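Local coordinates for putative uncharacterized protein PH0300 (Pyrococcus horikoshii, PDB 3VRH) that catalyses the ATP-dependent 2-thiolation of a 5-methyluridine in the T loop of tRNAs, a modification that stabilises them at high temperature, at residues K42-D47 with K191-L196; K46-L51 with G147-A152; Y72-L77 with I101-H106; N140-D145 with I296-S301. All coordinates share one frame; numbering follows the deposited sequence.

Contact 1. Residues K42-D47 with K191-L196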
loop_
_atom_site.group_PDB
_atom_site.type_symbol
_atom_site.label_atom_id
_atom_site.label_comp_id
_atom_site.label_asym_id
_atom_site.label_seq_id
_atom_site.Cartn_x
_atom_site.Cartn_y
_atom_site.Cartn_z
ATOM N N LYS A 42 16.286 -16.764 13.607
ATOM C CA LYS A 42 17.308 -17.799 13.409
ATOM C C LYS A 42 18.118 -17.546 12.127
ATOM O O LYS A 42 18.318 -18.459 11.308
ATOM C CB LYS A 42 16.662 -19.191 13.350
ATOM C CG LYS A 42 15.535 -19.410 14.342
ATOM C CD LYS A 42 16.068 -19.865 15.680
ATOM C CE LYS A 42 15.704 -21.329 15.934
ATOM N NZ LYS A 42 16.501 -21.949 17.050
ATOM N N LEU A 43 18.569 -16.304 11.961
ATOM C CA LEU A 43 19.204 -15.872 10.723
ATOM C C LEU A 43 20.581 -16.464 10.580
ATOM O O LEU A 43 20.959 -16.901 9.497
ATOM C CB LEU A 43 19.330 -14.345 10.690
ATOM C CG LEU A 43 17.993 -13.614 10.742
ATOM C CD1 LEU A 43 18.224 -12.105 10.729
ATOM C CD2 LEU A 43 17.135 -14.061 9.573
ATOM N N LEU A 44 21.318 -16.471 11.689
ATOM C CA LEU A 44 22.740 -16.781 11.690
ATOM C C LEU A 44 23.139 -17.552 12.947
ATOM O O LEU A 44 22.497 -17.425 13.994
ATOM C CB LEU A 44 23.559 -15.481 11.646
ATOM C CG LEU A 44 23.404 -14.602 10.399
ATOM C CD1 LEU A 44 24.111 -13.267 10.579
ATOM C CD2 LEU A 44 23.930 -15.347 9.162
ATOM N N THR A 45 24.200 -18.346 12.837
ATOM C CA THR A 45 24.845 -18.919 14.011
ATOM C C THR A 45 26.327 -18.562 13.979
ATOM O O THR A 45 26.900 -18.315 12.912
ATOM C CB THR A 45 24.686 -20.454 14.089
ATOM O OG1 THR A 45 25.307 -21.068 12.951
ATOM C CG2 THR A 45 23.230 -20.849 14.129
ATOM N N LYS A 46 26.951 -18.550 15.149
ATOM C CA LYS A 46 28.317 -18.058 15.267
ATOM C C LYS A 46 29.362 -18.914 14.542
ATOM O O LYS A 46 30.513 -18.510 14.393
ATOM C CB LYS A 46 28.681 -17.899 16.735
ATOM C CG LYS A 46 29.465 -16.635 17.026
ATOM C CD LYS A 46 28.537 -15.463 17.227
ATOM C CE LYS A 46 28.610 -14.994 18.661
ATOM N NZ LYS A 46 27.517 -14.050 18.959
ATOM N N ASP A 47 28.965 -20.090 14.081
ATOM C CA ASP A 47 29.891 -20.981 13.393
ATOM C C ASP A 47 29.916 -20.706 11.887
ATOM O O ASP A 47 30.829 -21.149 11.183
ATOM C CB ASP A 47 29.491 -22.435 13.637
ATOM C CG ASP A 47 28.078 -22.733 13.145
ATOM O OD1 ASP A 47 27.114 -22.286 13.812
ATOM O OD2 ASP A 47 27.926 -23.398 12.089
ATOM N N LYS A 191 21.889 -18.903 1.405
ATOM C CA LYS A 191 21.010 -18.250 2.374
ATOM C C LYS A 191 21.304 -16.752 2.460
ATOM O O LYS A 191 22.460 -16.357 2.671
ATOM C CB LYS A 191 21.167 -18.873 3.769
ATOM C CG LYS A 191 20.332 -18.174 4.834
ATOM C CD LYS A 191 20.252 -18.958 6.133
ATOM C CE LYS A 191 21.581 -18.953 6.852
ATOM N NZ LYS A 191 21.420 -19.133 8.322
ATOM N N LYS A 192 20.259 -15.939 2.293
ATOM C CA LYS A 192 20.354 -14.480 2.410
ATOM C C LYS A 192 19.540 -14.008 3.598
ATOM O O LYS A 192 18.368 -14.373 3.728
ATOM C CB LYS A 192 19.856 -13.770 1.134
ATOM C CG LYS A 192 20.815 -13.862 -0.032
ATOM C CD LYS A 192 20.326 -13.154 -1.300
ATOM C CE LYS A 192 20.719 -11.676 -1.352
ATOM N NZ LYS A 192 20.279 -11.058 -2.650
ATOM N N VAL A 193 20.160 -13.194 4.452
ATOM C CA VAL A 193 19.520 -12.683 5.657
ATOM C C VAL A 193 19.646 -11.161 5.778
ATOM O O VAL A 193 20.523 -10.549 5.165
ATOM C CB VAL A 193 20.085 -13.351 6.931
ATOM C CG1 VAL A 193 19.807 -14.835 6.923
ATOM C CG2 VAL A 193 21.596 -13.086 7.055
ATOM N N LYS A 194 18.756 -10.568 6.571
ATOM C CA LYS A 194 18.687 -9.119 6.765
ATOM C C LYS A 194 18.712 -8.841 8.269
ATOM O O LYS A 194 17.652 -8.715 8.908
ATOM C CB LYS A 194 17.389 -8.545 6.132
ATOM C CG LYS A 194 17.342 -8.652 4.614
ATOM C CD LYS A 194 16.026 -8.147 4.010
ATOM C CE LYS A 194 16.056 -8.311 2.492
ATOM N NZ LYS A 194 14.862 -7.711 1.819
ATOM N N PRO A 195 19.915 -8.781 8.852
ATOM C CA PRO A 195 20.071 -8.534 10.291
ATOM C C PRO A 195 19.573 -7.162 10.764
ATOM O O PRO A 195 19.288 -6.986 11.947
ATOM C CB PRO A 195 21.594 -8.634 10.502
ATOM C CG PRO A 195 22.109 -9.406 9.302
ATOM C CD PRO A 195 21.202 -9.055 8.179
ATOM N N LEU A 196 19.480 -6.199 9.856
ATOM C CA LEU A 196 19.010 -4.877 10.232
ATOM C C LEU A 196 17.496 -4.747 10.025
ATOM O O LEU A 196 16.961 -3.638 10.010
ATOM C CB LEU A 196 19.727 -3.803 9.421
ATOM C CG LEU A 196 21.252 -3.743 9.530
ATOM C CD1 LEU A 196 21.748 -2.440 8.908
ATOM C CD2 LEU A 196 21.733 -3.900 10.995
#

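Contact 2. Residues K46-L51 with G147-A152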
loop_
_atom_site.group_PDB
_atom_site.type_symbol
_atom_site.label_atom_id
_atom_site.label_comp_id
_atom_site.label_asym_id
_atom_site.label_seq_id
_atom_site.Cartn_x
_atom_site.Cartn_y
_atom_site.Cartn_z
ATOM N N LYS A 46 26.951 -18.550 15.149
ATOM C CA LYS A 46 28.317 -18.058 15.267
ATOM C C LYS A 46 29.362 -18.914 14.542
ATOM O O LYS A 46 30.513 -18.510 14.393
ATOM C CB LYS A 46 28.681 -17.899 16.735
ATOM C CG LYS A 46 29.465 -16.635 17.026
ATOM C CD LYS A 46 28.537 -15.463 17.227
ATOM C CE LYS A 46 28.610 -14.994 18.661
ATOM N NZ LYS A 46 27.517 -14.050 18.959
ATOM N N ASP A 47 28.965 -20.090 14.081
ATOM C CA ASP A 47 29.891 -20.981 13.393
ATOM C C ASP A 47 29.916 -20.706 11.887
ATOM O O ASP A 47 30.829 -21.149 11.183
ATOM C CB ASP A 47 29.491 -22.435 13.637
ATOM C CG ASP A 47 28.078 -22.733 13.145
ATOM O OD1 ASP A 47 27.114 -22.286 13.812
ATOM O OD2 ASP A 47 27.926 -23.398 12.089
ATOM N N GLU A 48 28.914 -19.977 11.399
ATOM C CA GLU A 48 28.757 -19.743 9.961
ATOM C C GLU A 48 29.798 -18.777 9.376
ATOM O O GLU A 48 30.250 -17.844 10.042
ATOM C CB GLU A 48 27.350 -19.231 9.652
ATOM C CG GLU A 48 26.323 -20.316 9.432
ATOM C CD GLU A 48 24.911 -19.769 9.311
ATOM O OE1 GLU A 48 24.495 -18.959 10.169
ATOM O OE2 GLU A 48 24.213 -20.157 8.358
ATOM N N ARG A 49 30.192 -19.032 8.133
ATOM C CA ARG A 49 31.042 -18.100 7.407
ATOM C C ARG A 49 30.140 -17.161 6.616
ATOM O O ARG A 49 29.440 -17.571 5.706
ATOM C CB ARG A 49 32.018 -18.838 6.492
ATOM C CG ARG A 49 33.068 -17.921 5.878
ATOM C CD ARG A 49 34.423 -18.607 5.746
ATOM N NE ARG A 49 35.202 -18.047 4.644
ATOM C CZ ARG A 49 35.177 -18.528 3.402
ATOM N NH1 ARG A 49 34.412 -19.578 3.118
ATOM N NH2 ARG A 49 35.912 -17.960 2.446
ATOM N N ILE A 50 30.146 -15.893 6.991
ATOM C CA ILE A 50 29.168 -14.959 6.456
ATOM C C ILE A 50 29.795 -13.941 5.517
ATOM O O ILE A 50 30.856 -13.384 5.802
ATOM C CB ILE A 50 28.456 -14.238 7.593
ATOM C CG1 ILE A 50 27.931 -15.276 8.594
ATOM C CG2 ILE A 50 27.345 -13.357 7.037
ATOM C CD1 ILE A 50 27.825 -14.777 10.033
ATOM N N LEU A 51 29.133 -13.706 4.392
ATOM C CA LEU A 51 29.591 -12.718 3.433
ATOM C C LEU A 51 28.684 -11.487 3.483
ATOM O O LEU A 51 27.460 -11.623 3.432
ATOM C CB LEU A 51 29.572 -13.317 2.031
ATOM C CG LEU A 51 30.019 -12.343 0.940
ATOM C CD1 LEU A 51 31.511 -12.087 1.064
ATOM C CD2 LEU A 51 29.642 -12.814 -0.468
ATOM N N GLY A 147 32.305 -21.111 -0.862
ATOM C CA GLY A 147 31.805 -21.886 0.266
ATOM C C GLY A 147 31.269 -21.108 1.458
ATOM O O GLY A 147 31.309 -21.604 2.594
ATOM N N PHE A 148 30.761 -19.898 1.221
ATOM C CA PHE A 148 30.135 -19.136 2.301
ATOM C C PHE A 148 28.800 -19.777 2.666
ATOM O O PHE A 148 28.158 -20.392 1.821
ATOM C CB PHE A 148 29.943 -17.667 1.915
ATOM C CG PHE A 148 31.210 -16.870 1.960
ATOM C CD1 PHE A 148 31.630 -16.274 3.145
ATOM C CD2 PHE A 148 32.003 -16.747 0.826
ATOM C CE1 PHE A 148 32.805 -15.562 3.193
ATOM C CE2 PHE A 148 33.183 -16.039 0.870
ATOM C CZ PHE A 148 33.581 -15.439 2.057
ATOM N N ASP A 149 28.400 -19.648 3.928
ATOM C CA ASP A 149 27.148 -20.241 4.389
ATOM C C ASP A 149 25.966 -19.291 4.281
ATOM O O ASP A 149 24.812 -19.720 4.307
ATOM C CB ASP A 149 27.280 -20.702 5.838
ATOM C CG ASP A 149 28.375 -21.731 6.012
ATOM O OD1 ASP A 149 28.462 -22.653 5.172
ATOM O OD2 ASP A 149 29.163 -21.599 6.968
ATOM N N ALA A 150 26.247 -17.997 4.172
ATOM C CA ALA A 150 25.183 -17.013 4.245
ATOM C C ALA A 150 25.659 -15.682 3.688
ATOM O O ALA A 150 26.839 -15.341 3.773
ATOM C CB ALA A 150 24.738 -16.842 5.691
ATOM N N ILE A 151 24.724 -14.938 3.118
ATOM C CA ILE A 151 24.959 -13.569 2.692
ATOM C C ILE A 151 24.071 -12.687 3.556
ATOM O O ILE A 151 22.860 -12.909 3.643
ATOM C CB ILE A 151 24.564 -13.389 1.223
ATOM C CG1 ILE A 151 25.489 -14.202 0.329
ATOM C CG2 ILE A 151 24.550 -11.922 0.832
ATOM C CD1 ILE A 151 25.029 -14.293 -1.095
ATOM N N ALA A 152 24.667 -11.704 4.215
ATOM C CA ALA A 152 23.894 -10.724 4.977
ATOM C C ALA A 152 23.859 -9.395 4.216
ATOM O O ALA A 152 24.901 -8.919 3.763
ATOM C CB ALA A 152 24.494 -10.531 6.351
#

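Contact 3. Residues Y72-L77 with I101-H106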
loop_
_atom_site.group_PDB
_atom_site.type_symbol
_atom_site.label_atom_id
_atom_site.label_comp_id
_atom_site.label_asym_id
_atom_site.label_seq_id
_atom_site.Cartn_x
_atom_site.Cartn_y
_atom_site.Cartn_z
ATOM N N TYR A 72 30.587 -12.424 14.898
ATOM C CA TYR A 72 30.372 -13.321 13.772
ATOM C C TYR A 72 31.588 -13.410 12.867
ATOM O O TYR A 72 32.452 -12.537 12.890
ATOM C CB TYR A 72 29.124 -12.907 12.976
ATOM C CG TYR A 72 27.865 -13.214 13.739
ATOM C CD1 TYR A 72 27.365 -12.317 14.665
ATOM C CD2 TYR A 72 27.201 -14.419 13.563
ATOM C CE1 TYR A 72 26.217 -12.600 15.389
ATOM C CE2 TYR A 72 26.062 -14.716 14.280
ATOM C CZ TYR A 72 25.574 -13.804 15.197
ATOM O OH TYR A 72 24.443 -14.083 15.924
ATOM N N ASN A 73 31.654 -14.474 12.074
ATOM C CA ASN A 73 32.766 -14.666 11.149
ATOM C C ASN A 73 32.436 -14.044 9.793
ATOM O O ASN A 73 31.816 -14.675 8.943
ATOM C CB ASN A 73 33.099 -16.160 10.993
ATOM C CG ASN A 73 34.165 -16.412 9.944
ATOM O OD1 ASN A 73 34.947 -15.519 9.611
ATOM N ND2 ASN A 73 34.199 -17.629 9.411
ATOM N N ILE A 74 32.851 -12.802 9.586
ATOM C CA ILE A 74 32.394 -12.125 8.385
ATOM C C ILE A 74 33.526 -11.703 7.463
ATOM O O ILE A 74 34.586 -11.271 7.912
ATOM C CB ILE A 74 31.491 -10.919 8.711
ATOM C CG1 ILE A 74 32.280 -9.861 9.468
ATOM C CG2 ILE A 74 30.266 -11.343 9.536
ATOM C CD1 ILE A 74 32.034 -8.478 8.949
ATOM N N GLU A 75 33.295 -11.865 6.167
ATOM C CA GLU A 75 34.160 -11.288 5.148
ATOM C C GLU A 75 33.260 -10.414 4.284
ATOM O O GLU A 75 32.039 -10.604 4.276
ATOM C CB GLU A 75 34.859 -12.382 4.330
ATOM C CG GLU A 75 35.684 -13.351 5.222
ATOM C CD GLU A 75 36.484 -14.395 4.445
ATOM O OE1 GLU A 75 36.791 -14.170 3.258
ATOM O OE2 GLU A 75 36.815 -15.449 5.032
ATOM N N CYS A 76 33.848 -9.451 3.580
ATOM C CA CYS A 76 33.053 -8.522 2.802
ATOM C C CYS A 76 33.394 -8.593 1.336
ATOM O O CYS A 76 34.525 -8.930 0.961
ATOM C CB CYS A 76 33.231 -7.102 3.321
ATOM S SG CYS A 76 32.855 -6.970 5.065
ATOM N N LEU A 77 32.397 -8.293 0.511
ATOM C CA LEU A 77 32.574 -8.236 -0.925
ATOM C C LEU A 77 32.063 -6.897 -1.434
ATOM O O LEU A 77 30.921 -6.520 -1.158
ATOM C CB LEU A 77 31.802 -9.363 -1.608
ATOM C CG LEU A 77 31.603 -9.211 -3.119
ATOM C CD1 LEU A 77 32.927 -9.333 -3.851
ATOM C CD2 LEU A 77 30.594 -10.229 -3.652
ATOM N N ILE A 101 36.431 -1.788 10.146
ATOM C CA ILE A 101 35.692 -2.918 10.706
ATOM C C ILE A 101 36.654 -4.036 11.042
ATOM O O ILE A 101 36.483 -4.738 12.038
ATOM C CB ILE A 101 34.655 -3.466 9.722
ATOM C CG1 ILE A 101 33.504 -2.475 9.552
ATOM C CG2 ILE A 101 34.109 -4.811 10.197
ATOM C CD1 ILE A 101 32.705 -2.722 8.306
ATOM N N GLY A 102 37.670 -4.195 10.203
ATOM C CA GLY A 102 38.636 -5.265 10.399
ATOM C C GLY A 102 38.196 -6.544 9.708
ATOM O O GLY A 102 38.466 -7.644 10.175
ATOM N N ALA A 103 37.497 -6.399 8.588
ATOM C CA ALA A 103 37.047 -7.557 7.842
ATOM C C ALA A 103 37.819 -7.648 6.539
ATOM O O ALA A 103 38.099 -6.628 5.912
ATOM C CB ALA A 103 35.536 -7.454 7.563
ATOM N N PRO A 104 38.173 -8.870 6.127
ATOM C CA PRO A 104 38.760 -9.057 4.792
ATOM C C PRO A 104 37.784 -8.548 3.723
ATOM O O PRO A 104 36.575 -8.800 3.822
ATOM C CB PRO A 104 38.885 -10.582 4.658
ATOM C CG PRO A 104 38.733 -11.124 6.053
ATOM C CD PRO A 104 37.876 -10.141 6.804
ATOM N N LEU A 105 38.297 -7.854 2.713
ATOM C CA LEU A 105 37.429 -7.325 1.667
ATOM C C LEU A 105 37.838 -7.863 0.310
ATOM O O LEU A 105 38.987 -7.715 -0.122
ATOM C CB LEU A 105 37.444 -5.792 1.662
ATOM C CG LEU A 105 36.806 -5.126 0.441
ATOM C CD1 LEU A 105 35.311 -5.467 0.334
ATOM C CD2 LEU A 105 37.018 -3.629 0.556
ATOM N N HIS A 106 36.894 -8.516 -0.346
ATOM C CA HIS A 106 37.114 -9.020 -1.694
ATOM C C HIS A 106 36.490 -8.041 -2.662
ATOM O O HIS A 106 35.433 -7.458 -2.372
ATOM C CB HIS A 106 36.450 -10.377 -1.854
ATOM C CG HIS A 106 36.779 -11.337 -0.752
ATOM N ND1 HIS A 106 37.960 -12.047 -0.715
ATOM C CD2 HIS A 106 36.085 -11.703 0.354
ATOM C CE1 HIS A 106 37.979 -12.810 0.365
ATOM N NE2 HIS A 106 36.853 -12.618 1.032
#

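Contact 4. Residues N140-D145 with I296-S301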
loop_
_atom_site.group_PDB
_atom_site.type_symbol
_atom_site.label_atom_id
_atom_site.label_comp_id
_atom_site.label_asym_id
_atom_site.label_seq_id
_atom_site.Cartn_x
_atom_site.Cartn_y
_atom_site.Cartn_z
ATOM N N ASN A 140 25.743 -13.879 -5.128
ATOM C CA ASN A 140 25.413 -15.263 -4.879
ATOM C C ASN A 140 26.463 -16.232 -5.406
ATOM O O ASN A 140 26.844 -17.142 -4.704
ATOM C CB ASN A 140 24.026 -15.617 -5.415
ATOM C CG ASN A 140 23.657 -17.063 -5.129
ATOM O OD1 ASN A 140 23.374 -17.437 -3.995
ATOM N ND2 ASN A 140 23.669 -17.875 -6.157
ATOM N N LYS A 141 26.927 -16.042 -6.637
ATOM C CA LYS A 141 27.928 -16.956 -7.181
ATOM C C LYS A 141 29.274 -16.853 -6.458
ATOM O O LYS A 141 29.995 -17.844 -6.354
ATOM C CB LYS A 141 28.116 -16.786 -8.693
ATOM C CG LYS A 141 28.956 -17.913 -9.306
ATOM C CD LYS A 141 28.839 -18.001 -10.817
ATOM C CE LYS A 141 29.299 -19.375 -11.305
ATOM N NZ LYS A 141 30.565 -19.802 -10.615
ATOM N N PHE A 142 29.594 -15.668 -5.939
ATOM C CA PHE A 142 30.819 -15.474 -5.170
ATOM C C PHE A 142 30.707 -16.180 -3.837
ATOM O O PHE A 142 31.659 -16.799 -3.368
ATOM C CB PHE A 142 31.111 -13.985 -4.931
ATOM C CG PHE A 142 32.431 -13.737 -4.258
ATOM C CD1 PHE A 142 32.548 -13.805 -2.878
ATOM C CD2 PHE A 142 33.566 -13.469 -5.013
ATOM C CE1 PHE A 142 33.762 -13.597 -2.266
ATOM C CE2 PHE A 142 34.775 -13.257 -4.399
ATOM C CZ PHE A 142 34.871 -13.324 -3.025
ATOM N N ALA A 143 29.542 -16.058 -3.209
ATOM C CA ALA A 143 29.304 -16.732 -1.941
ATOM C C ALA A 143 29.382 -18.237 -2.152
ATOM O O ALA A 143 29.922 -18.965 -1.328
ATOM C CB ALA A 143 27.929 -16.360 -1.391
ATOM N N TYR A 144 28.838 -18.681 -3.274
ATOM C CA TYR A 144 28.725 -20.103 -3.561
ATOM C C TYR A 144 30.094 -20.705 -3.873
ATOM O O TYR A 144 30.513 -21.667 -3.226
ATOM C CB TYR A 144 27.743 -20.331 -4.712
ATOM C CG TYR A 144 27.798 -21.720 -5.306
ATOM C CD1 TYR A 144 27.387 -22.826 -4.576
ATOM C CD2 TYR A 144 28.263 -21.923 -6.608
ATOM C CE1 TYR A 144 27.447 -24.105 -5.117
ATOM C CE2 TYR A 144 28.323 -23.195 -7.162
ATOM C CZ TYR A 144 27.910 -24.281 -6.412
ATOM O OH TYR A 144 27.970 -25.544 -6.960
ATOM N N ASP A 145 30.772 -20.116 -4.856
ATOM C CA ASP A 145 32.112 -20.523 -5.270
ATOM C C ASP A 145 33.105 -20.614 -4.131
ATOM O O ASP A 145 34.025 -21.427 -4.178
ATOM C CB ASP A 145 32.673 -19.540 -6.294
ATOM C CG ASP A 145 32.057 -19.710 -7.651
ATOM O OD1 ASP A 145 31.307 -20.686 -7.834
ATOM O OD2 ASP A 145 32.329 -18.879 -8.542
ATOM N N ILE A 296 31.826 -17.944 -14.873
ATOM C CA ILE A 296 32.801 -17.132 -14.158
ATOM C C ILE A 296 33.149 -17.799 -12.845
ATOM O O ILE A 296 32.262 -18.161 -12.059
ATOM C CB ILE A 296 32.301 -15.714 -13.895
ATOM C CG1 ILE A 296 31.923 -15.039 -15.211
ATOM C CG2 ILE A 296 33.365 -14.912 -13.175
ATOM C CD1 ILE A 296 31.114 -13.798 -15.034
ATOM N N ASN A 297 34.445 -17.974 -12.617
ATOM C CA ASN A 297 34.923 -18.625 -11.407
ATOM C C ASN A 297 35.296 -17.566 -10.385
ATOM O O ASN A 297 36.280 -16.862 -10.571
ATOM C CB ASN A 297 36.141 -19.486 -11.737
ATOM C CG ASN A 297 36.491 -20.449 -10.628
ATOM O OD1 ASN A 297 35.974 -20.351 -9.514
ATOM N ND2 ASN A 297 37.375 -21.397 -10.929
ATOM N N PHE A 298 34.512 -17.448 -9.313
ATOM C CA PHE A 298 34.766 -16.415 -8.303
ATOM C C PHE A 298 35.599 -16.896 -7.128
ATOM O O PHE A 298 35.838 -16.138 -6.179
ATOM C CB PHE A 298 33.470 -15.783 -7.801
ATOM C CG PHE A 298 32.813 -14.891 -8.805
ATOM C CD1 PHE A 298 33.337 -13.642 -9.084
ATOM C CD2 PHE A 298 31.674 -15.298 -9.466
ATOM C CE1 PHE A 298 32.739 -12.824 -9.998
ATOM C CE2 PHE A 298 31.066 -14.479 -10.388
ATOM C CZ PHE A 298 31.594 -13.242 -10.656
ATOM N N LYS A 299 36.038 -18.153 -7.198
ATOM C CA LYS A 299 36.921 -18.718 -6.192
ATOM C C LYS A 299 38.192 -17.873 -5.995
ATOM O O LYS A 299 38.857 -17.475 -6.959
ATOM C CB LYS A 299 37.299 -20.154 -6.575
ATOM C CG LYS A 299 38.270 -20.806 -5.611
ATOM C CD LYS A 299 37.652 -21.012 -4.238
ATOM C CE LYS A 299 38.602 -21.773 -3.323
ATOM N NZ LYS A 299 39.717 -20.912 -2.825
ATOM N N VAL A 300 38.512 -17.580 -4.737
ATOM C CA VAL A 300 39.714 -16.819 -4.431
ATOM C C VAL A 300 40.495 -17.488 -3.303
ATOM O O VAL A 300 39.917 -18.127 -2.413
ATOM C CB VAL A 300 39.401 -15.339 -4.055
ATOM C CG1 VAL A 300 38.763 -14.590 -5.224
ATOM C CG2 VAL A 300 38.514 -15.263 -2.820
ATOM N N SER A 301 41.810 -17.334 -3.332
ATOM C CA SER A 301 42.645 -17.885 -2.268
ATOM C C SER A 301 43.134 -16.802 -1.321
ATOM O O SER A 301 43.706 -17.108 -0.279
ATOM C CB SER A 301 43.835 -18.664 -2.842
ATOM O OG SER A 301 44.430 -17.966 -3.918
#

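Contact 1. Residues K42-D47 with K191-L196
Lys191 and Leu43 are brought together by two torsions of the lysine: CG stands anti to the backbone N (chi1 177°), and a bend at chi3 (70°) turns CE toward the Leu43 carbonyl. This joins the loop that follows helix 23-40 to strand 191-193, one of the parallel strands in the alpha/beta sheet of the PP-loop ATPase fold. Lys42, with positive phi, is the C-prime residue of the Schellman motif that ends the helix, so the chain has just turned when it meets the strand. Lys191 NZ donates to Leu43 O over a short 2.6 Å and arrives well above the carbonyl plane. The same ammonium forms a salt bridge with Glu48, which would offset part of its charge. Next to this bond Leu43 and Val193 lie alongside each other, running opposite ways, Leu43 CB lying 3.8 Å from Val193 CG1, with Leu43 CD2 on the same methyl. The other Val193 branch serves Leu44: CG2 is 3.9 Å from Leu44 CD2. Thr37 and Ile38 of helix 23-40 pack on these leucines, and Ile182 of the adjoining strand touches Leu43, Lys191 and Val193. Farther along, the CD1 methyl of Leu43 reaches the turn after the strand, 3.9 Å from Lys194 O and 4.0 Å from Pro195 CA.

Contact 2. Residues K46-L51 with G147-A152
Gly147 closes the preceding helix as the C-prime residue of a Schellman motif, and its carbonyl O lies 3.7 Å from Arg49 NH1, at the edge of the guanidinium. That nitrogen finds its hydrogen bond at Asn146 O, while Arg49 NE is paired with Glu75, so two bonds, from NE and from NH1, hold the flat group in place. Phe148 follows, its ring sandwiched. Over one face lies the guanidinium, stacked with planes 20° apart and Arg49 CZ 3.9 Å from the ring centroid, a cation-pi contact displaced toward the rim. Over the opposite face Leu51 CB makes a CH-pi contact, the two side chains crossing at about a right angle. Asp149 binds Arg49 twice: its N donates to Arg49 O, and its OD2 accepts from Arg49 N at 3.0 Å, an almost straight bond (173°) that meets the oxygen on its anti side. Glu48 CG packs 3.7 Å from Asp149 CB; the glutamate's carboxylate turns to Thr45 N and Lys191, which probably eases its nearness to the aspartate. From Ala150 onward regular pairing takes over: strands 49-53 and 150-152 are parallel neighbours in the middle of the PP-loop sheet, Ile50 level with Ala150 and Leu51 with Ile151. Leu51 N donates to Ala150 O over 2.9 Å. Ile151, on the face of the sheet that Leu51 shares, puts its CA-H against Leu51 O at 3.3 Å. That carbonyl also accepts from Ala152 N at 2.9 Å, and Ala152, which touches the bound bicine, rests its CB 4.1 Å from Ile50 CG2.

Contact 3. Residues Y72-L77 with I101-H106
Glu75 and His106 cross obliquely, the carboxylate turned 33° from the imidazole plane. His106 NE2 donates to Glu75 OE1 at 2.7 Å (156° at the hydrogen), with the oxygen almost exactly in the ring plane. The salt bridge from OE2 to Arg49 is a second grip on the carboxylate, whose rotation is probably fixed between the two neighbouring strands. Glu75 CG, anti to its own carbonyl carbon (chi1 -57°), meets Pro104 CG at 3.9 Å, the two side chains at about a right angle. Cys76 points to the other side of the sheet, where its SG is 3.7 Å from Ala103 CB. The alanine methyl is shared with Ile74 CD1 at 3.9 Å, and Leu105 CD1 comes within 4.0 Å of Cys76 CB. The backbones pair in parallel, Cys76 N donating to Pro104 O over 2.8 Å and Cys76 O accepting from His106 N at 2.7 Å. Cys98 of helix 87-101 touches both Cys76 and Leu105, and this helix connects the two strands: strand 73-80, helix 87-101 and strand 105-109 form the classic beta-alpha-beta crossover of the PP-loop fold, at the sheet's edge within the chain.

Contact 4. Residues N140-D145 with I296-S301
The Phe298 ring has Ile296 CG2 over one face, offset toward the rim, while its edge meets helix 127-145: Lys141 CG sits near the ring plane, 3.8 Å from Phe298 CD2, and Asp145 OD2 also lies at the edge. The Phe142 ring comes up obliquely, its CD2 3.6 Å from Phe298 CB, and its CZ touches Val300 CG2. Here the C-terminal loop, beyond the zinc site of Cys272, Cys275, Cys284 and Cys287, folds back on a helix of the PP-loop domain; the lysine side chain is close to Cys275. Polar bonds along the helix hold it there. Lys141 NZ forms a salt bridge with Asp145 OD2 one helical turn on, at 2.9 Å through the syn lone pair. It also donates to Ile296 O at 2.8 Å and is paired with Glu295. The bend at chi4 (-44°) brings NZ to these oxygens. Asp145 OD2 takes a second bond on its anti side, from Phe298 N at 2.7 Å (162°), so one oxygen grips the ammonium and the loop backbone together. Just past the helix Asn146 binds Phe298 O and Val300 N, continuing the hold. Asn297 makes an Asx turn, its OD1 accepting from Lys299 N at 3.2 Å, and the aliphatic part of Lys299 lies against the helix end, with CD 3.7 Å from Asp145 O.

Contacts 1, 2 and 3 share one sheet: contact 2, the buried one, pairs its middle strands, contact 3 adds the edge strand on one side, and contact 1 ties the loop before strand 49-53 to strand 191-193 on the other. Contacts 1, 3 and 4 are only partly buried; contact 4 lies farthest from the chain's centre and includes exposed residues. Backbone bonds of Ile50 with Asn73 and Glu75 join contacts 2 and 3, those of Ile151 with Lys191 and Val193 contacts 1 and 2. Regular backbone pairing dominates contacts 2 and 3, whereas contacts 1 and 4 rely on a lysine reaching a carbonyl, plus apolar contacts. Contact 4 adds an aspartate; its Phe142 packs on Leu51 and His106.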